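Side-chain contacts in ulvan Lyase-PL25 (Pseudoalteromonas sp. PLSV, PDB 5UAM), which degrades ulvan, the sulfated polysaccharide of green seaweed cell walls, as a lyase of family PL25 with a beta-propeller fold: residues A[350-353]-A[357-360]; A[377-382]-A[388-393]. All blocks are in the same frame, centred on the assembly; numbering follows the deposited sequence. Where two conformers were deposited one is given.

Contact 1: residues A[350-353]-A[357-360]; sequences GDKV and YERV
Lys352 turns its CG anti to its own carbonyl carbon (chi1 -70°) and keeps the rest of its chain fully extended, which carries NZ across to the backbone of Tyr357 and the carboxylate of Glu358. Glu358 starts from the same kind of first torsion but bends at chi2: although its CB points away from Lys352, the folded chain returns the carboxylate to the ammonium group, and the two side chains meet at about a right angle. The firmer bond goes to the main chain, where Lys352 NZ donates to Tyr357 O at 2.9 Å. The C=O...N angle is 144° and the donor stands 36° above the carbonyl plane, so it does not lie on a lone pair. The salt bridge from Lys352 NZ to Glu358 OE2 spans 3.3 Å and is weak as a hydrogen bond. A water accepts from Lys352 NZ at 2.7 Å and donates more weakly to Glu358 OE1, linking the ammonium to the second carboxylate oxygen as well. Within 357-360 the chain curls around the tyrosine: Tyr357 OH donates to Val360 O at 2.8 Å, while Arg359 N lies 3.7 Å above one ring face, offset toward the rim. On the strand side, Lys352 also touches the side chains of Gln336 and Arg338. No touching residue is buried, so this is a surface contact. It belongs to a beta-propeller's blade-to-blade connection, in which the outermost strand 347-352 of one four-stranded sheet leads through a loop to strand 362-367, the first of the next.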
loop_
_atom_site.group_PDB
_atom_site.type_symbol
_atom_site.label_atom_id
_atom_site.label_comp_id
_atom_site.label_asym_id
_atom_site.label_seq_id
_atom_site.Cartn_x
_atom_site.Cartn_y
_atom_site.Cartn_z
ATOM N N GLY A 350 4.539 -3.988 19.855
ATOM C CA GLY A 350 5.721 -4.394 19.134
ATOM C C GLY A 350 5.874 -5.889 19.010
ATOM O O GLY A 350 6.871 -6.342 18.446
ATOM N N ASP A 351 4.928 -6.663 19.529
ATOM C CA ASP A 351 5.005 -8.117 19.445
ATOM C C ASP A 351 4.643 -8.605 18.049
ATOM O O ASP A 351 3.815 -8.012 17.353
ATOM C CB ASP A 351 4.061 -8.740 20.469
ATOM C CG ASP A 351 4.362 -8.285 21.891
ATOM O OD1 ASP A 351 5.430 -8.671 22.406
ATOM O OD2 ASP A 351 3.545 -7.531 22.471
ATOM N N LYS A 352 5.292 -9.695 17.636
ATOM C CA LYS A 352 4.984 -10.319 16.356
ATOM C C LYS A 352 3.557 -10.842 16.373
ATOM O O LYS A 352 3.085 -11.392 17.377
ATOM C CB LYS A 352 5.921 -11.507 16.107
ATOM C CG LYS A 352 7.368 -11.148 15.834
ATOM C CD LYS A 352 8.210 -12.418 15.669
ATOM C CE LYS A 352 9.658 -12.105 15.400
ATOM N NZ LYS A 352 10.449 -13.373 15.359
ATOM N N VAL A 353 2.875 -10.683 15.243
ATOM C CA VAL A 353 1.540 -11.249 15.085
ATOM C C VAL A 353 1.602 -12.767 15.133
ATOM O O VAL A 353 0.874 -13.409 15.899
ATOM C CB VAL A 353 0.898 -10.745 13.779
ATOM C CG1 VAL A 353 -0.431 -11.450 13.536
ATOM C CG2 VAL A 353 0.693 -9.211 13.805
ATOM N N TYR A 357 7.649 -16.718 14.573
ATOM C CA TYR A 357 7.863 -16.889 13.146
ATOM C C TYR A 357 9.075 -16.064 12.732
ATOM O O TYR A 357 9.250 -14.928 13.175
ATOM C CB TYR A 357 6.609 -16.438 12.396
ATOM C CG TYR A 357 6.598 -16.634 10.891
ATOM C CD1 TYR A 357 6.486 -17.909 10.302
ATOM C CD2 TYR A 357 6.660 -15.547 10.058
ATOM C CE1 TYR A 357 6.461 -18.045 8.900
ATOM C CE2 TYR A 357 6.633 -15.682 8.682
ATOM C CZ TYR A 357 6.530 -16.908 8.109
ATOM O OH TYR A 357 6.503 -16.987 6.722
ATOM N N GLU A 358 9.931 -16.653 11.909
ATOM C CA GLU A 358 11.194 -16.027 11.535
ATOM C C GLU A 358 11.329 -15.801 10.038
ATOM O O GLU A 358 12.409 -15.391 9.589
ATOM C CB GLU A 358 12.378 -16.883 12.011
ATOM C CG GLU A 358 12.377 -17.198 13.502
ATOM C CD GLU A 358 12.641 -15.982 14.374
ATOM O OE1 GLU A 358 12.580 -16.127 15.616
ATOM O OE2 GLU A 358 12.903 -14.885 13.827
ATOM N N ARG A 359 10.297 -16.094 9.246
ATOM C CA ARG A 359 10.343 -15.895 7.809
ATOM C C ARG A 359 9.562 -14.621 7.488
ATOM O O ARG A 359 9.391 -13.756 8.355
ATOM C CB ARG A 359 9.855 -17.161 7.081
ATOM C CG ARG A 359 10.678 -18.416 7.391
ATOM C CD ARG A 359 10.116 -19.659 6.674
ATOM N NE ARG A 359 10.183 -19.536 5.214
ATOM C CZ ARG A 359 9.536 -20.329 4.360
ATOM N NH1 ARG A 359 8.759 -21.304 4.808
ATOM N NH2 ARG A 359 9.657 -20.146 3.051
ATOM N N VAL A 360 9.075 -14.496 6.263
ATOM C CA VAL A 360 8.389 -13.284 5.831
ATOM C C VAL A 360 6.905 -13.389 6.160
ATOM O O VAL A 360 6.245 -14.372 5.799
ATOM C CB VAL A 360 8.578 -13.056 4.323
ATOM C CG1 VAL A 360 7.802 -11.825 3.873
ATOM C CG2 VAL A 360 10.061 -12.955 3.966
HETATM O O HOH W 1 10.412 -14.735 17.735
#

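Contact 2: residues A[377-382]-A[388-393]; sequences TTYNQD and SWWQSH
The rings of Tyr379 and Trp390 stand at about a right angle, with CE1 of the tyrosine directed at the indole edge, near its plane. Two distances locate this approach: Tyr379 CE1 lies 4.0 Å from Trp390 NE1 and 4.1 Å from Trp390 CZ2. The tyrosine reaches the spot because its CG sits between the backbone N and the carbonyl carbon (chi1 67°), swinging the ring across toward strand 384-392. Ser388 OG lies at the edge of that ring and in its plane, 3.6 Å from Tyr379 CE1. The same hydroxyl oxygen accepts from Trp390 NE1 at 2.9 Å, a weak bond because the N-H...O angle is only 128°. Glu401 OE2, on the adjoining strand 400-408, is hydrogen-bonded to both Ser388 OG and Tyr379 OH, so one carboxylate oxygen ties the serine to the far end of the tyrosine. These side chains share one face of the beta hairpin formed by the two middle strands, 373-381 and 384-392, of a four-stranded antiparallel propeller blade. Thr377 and Ser388 are a hydrogen-bonded pair there: Thr377 N reaches Ser388 O at 3.0 Å and is almost straight (176°), and Ser388 N returns a bond of equal length to Thr377 O. A leucine in place of Trp390 would probably leave Ser388 OG without its indole donor and open a gap beside the CE1 edge of Tyr379. Ile354, from the preceding loop, packs against both Tyr379 and Trp390, while Thr377 OG1 is hydrogen-bonded to Arg362 O on the neighbouring strand 362-367.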
loop_
_atom_site.group_PDB
_atom_site.type_symbol
_atom_site.label_atom_id
_atom_site.label_comp_id
_atom_site.label_asym_id
_atom_site.label_seq_id
_atom_site.Cartn_x
_atom_site.Cartn_y
_atom_site.Cartn_z
ATOM N N THR A 377 -3.385 -12.258 7.257
ATOM C CA THR A 377 -1.945 -12.217 7.055
ATOM C C THR A 377 -1.490 -13.384 6.199
ATOM O O THR A 377 -2.029 -14.491 6.287
ATOM C CB THR A 377 -1.208 -12.154 8.405
ATOM O OG1 THR A 377 0.200 -12.386 8.233
ATOM C CG2 THR A 377 -1.738 -13.158 9.327
ATOM N N THR A 378 -0.506 -13.123 5.353
ATOM C CA THR A 378 0.110 -14.192 4.586
ATOM C C THR A 378 1.499 -14.513 5.119
ATOM O O THR A 378 2.258 -13.625 5.516
ATOM C CB THR A 378 0.131 -13.920 3.076
ATOM O OG1 THR A 378 0.648 -15.070 2.394
ATOM C CG2 THR A 378 1.001 -12.764 2.722
ATOM N N TYR A 379 1.821 -15.798 5.092
ATOM C CA TYR A 379 3.101 -16.332 5.519
ATOM C C TYR A 379 3.297 -17.621 4.745
ATOM O O TYR A 379 2.379 -18.099 4.084
ATOM C CB TYR A 379 3.113 -16.528 7.043
ATOM C CG TYR A 379 2.185 -17.603 7.556
ATOM C CD1 TYR A 379 0.838 -17.357 7.804
ATOM C CD2 TYR A 379 2.663 -18.868 7.806
ATOM C CE1 TYR A 379 0.012 -18.371 8.291
ATOM C CE2 TYR A 379 1.843 -19.885 8.277
ATOM C CZ TYR A 379 0.519 -19.627 8.524
ATOM O OH TYR A 379 -0.285 -20.643 8.995
ATOM N N ASN A 380 4.498 -18.177 4.785
ATOM C CA ASN A 380 4.727 -19.466 4.159
ATOM C C ASN A 380 4.997 -20.524 5.216
ATOM O O ASN A 380 5.589 -20.257 6.267
ATOM C CB ASN A 380 5.826 -19.422 3.083
ATOM C CG ASN A 380 5.278 -19.025 1.693
ATOM O OD1 ASN A 380 4.455 -18.102 1.580
ATOM N ND2 ASN A 380 5.728 -19.709 0.643
ATOM N N GLN A 381 4.526 -21.730 4.935
ATOM C CA GLN A 381 4.860 -22.905 5.718
ATOM C C GLN A 381 5.519 -23.841 4.728
ATOM O O GLN A 381 4.868 -24.325 3.793
ATOM C CB GLN A 381 3.641 -23.560 6.366
ATOM C CG GLN A 381 4.086 -24.750 7.231
ATOM C CD GLN A 381 2.953 -25.486 7.918
ATOM O OE1 GLN A 381 1.900 -25.728 7.328
ATOM N NE2 GLN A 381 3.173 -25.862 9.176
ATOM N N ASP A 382 6.810 -24.084 4.916
ATOM C CA ASP A 382 7.590 -24.828 3.937
ATOM C C ASP A 382 7.445 -24.047 2.632
ATOM O O ASP A 382 7.615 -22.818 2.639
ATOM C CB ASP A 382 7.115 -26.275 3.919
ATOM C CG ASP A 382 7.202 -26.943 5.291
ATOM O OD1 ASP A 382 8.215 -26.737 5.994
ATOM O OD2 ASP A 382 6.252 -27.663 5.668
ATOM N N SER A 388 -4.371 -16.410 6.266
ATOM C CA SER A 388 -5.262 -16.812 7.340
ATOM C C SER A 388 -5.511 -15.646 8.290
ATOM O O SER A 388 -4.754 -14.679 8.332
ATOM C CB SER A 388 -4.717 -18.013 8.099
ATOM O OG SER A 388 -3.466 -17.703 8.690
ATOM N N TRP A 389 -6.608 -15.769 9.026
ATOM C CA TRP A 389 -6.988 -14.787 10.033
ATOM C C TRP A 389 -6.285 -15.086 11.351
ATOM O O TRP A 389 -6.227 -16.236 11.796
ATOM C CB TRP A 389 -8.494 -14.847 10.270
ATOM C CG TRP A 389 -9.325 -14.286 9.135
ATOM C CD1 TRP A 389 -9.951 -14.987 8.158
ATOM C CD2 TRP A 389 -9.589 -12.901 8.868
ATOM N NE1 TRP A 389 -10.601 -14.124 7.297
ATOM C CE2 TRP A 389 -10.406 -12.842 7.725
ATOM C CE3 TRP A 389 -9.241 -11.715 9.508
ATOM C CZ2 TRP A 389 -10.871 -11.638 7.197
ATOM C CZ3 TRP A 389 -9.705 -10.512 8.979
ATOM C CH2 TRP A 389 -10.512 -10.492 7.837
ATOM N N TRP A 390 -5.764 -14.039 11.986
ATOM C CA TRP A 390 -5.149 -14.123 13.306
ATOM C C TRP A 390 -5.829 -13.118 14.222
ATOM O O TRP A 390 -5.933 -11.936 13.876
ATOM C CB TRP A 390 -3.653 -13.819 13.209
ATOM C CG TRP A 390 -2.911 -14.910 12.494
ATOM C CD1 TRP A 390 -2.945 -15.181 11.160
ATOM C CD2 TRP A 390 -2.045 -15.878 13.083
ATOM N NE1 TRP A 390 -2.150 -16.257 10.880
ATOM C CE2 TRP A 390 -1.582 -16.713 12.038
ATOM C CE3 TRP A 390 -1.607 -16.122 14.385
ATOM C CZ2 TRP A 390 -0.716 -17.776 12.263
ATOM C CZ3 TRP A 390 -0.752 -17.190 14.611
ATOM C CH2 TRP A 390 -0.314 -18.003 13.551
ATOM N N GLN A 391 -6.289 -13.586 15.382
ATOM C CA GLN A 391 -7.147 -12.810 16.270
ATOM C C GLN A 391 -6.457 -12.590 17.610
ATOM O O GLN A 391 -5.951 -13.536 18.223
ATOM C CB GLN A 391 -8.467 -13.546 16.508
ATOM C CG GLN A 391 -9.352 -12.938 17.597
ATOM C CD GLN A 391 -10.231 -11.830 17.077
ATOM O OE1 GLN A 391 -11.085 -12.051 16.223
ATOM N NE2 GLN A 391 -10.044 -10.626 17.605
ATOM N N SER A 392 -6.486 -11.352 18.082
ATOM C CA SER A 392 -6.066 -11.018 19.431
ATOM C C SER A 392 -7.256 -10.459 20.187
ATOM O O SER A 392 -8.074 -9.726 19.622
ATOM C CB SER A 392 -4.957 -9.964 19.421
ATOM O OG SER A 392 -4.642 -9.544 20.748
ATOM N N HIS A 393 -7.332 -10.792 21.479
ATOM C CA HIS A 393 -8.275 -10.160 22.393
ATOM C C HIS A 393 -7.579 -9.448 23.545
ATOM O O HIS A 393 -8.242 -9.074 24.521
ATOM C CB HIS A 393 -9.272 -11.181 22.942
ATOM C CG HIS A 393 -10.216 -11.703 21.909
ATOM N ND1 HIS A 393 -11.222 -10.929 21.370
ATOM C CD2 HIS A 393 -10.301 -12.912 21.304
ATOM C CE1 HIS A 393 -11.894 -11.642 20.484
ATOM N NE2 HIS A 393 -11.352 -12.847 20.421
#

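How the contacts relate
Along the chain from the N terminus, contact 1 comes first, closing a short loop in which three residues separate 350-353 from 357-360. Strand 362-367 follows, and contact 2 then pairs the two arms of the hairpin 373-381/384-392. The contacts are in series, neither nesting nor crossing, with centres about 10 Å apart. They nevertheless touch: Tyr357 OH lies 3.0 Å from Asn380 N and Arg359 NH1 lies 2.9 Å from Asp382 O, both probable hydrogen bonds. The loop gathered by contact 1 is thus held against the end of strand 373-381, joining the connection that leaves one propeller blade to the hairpin of the next.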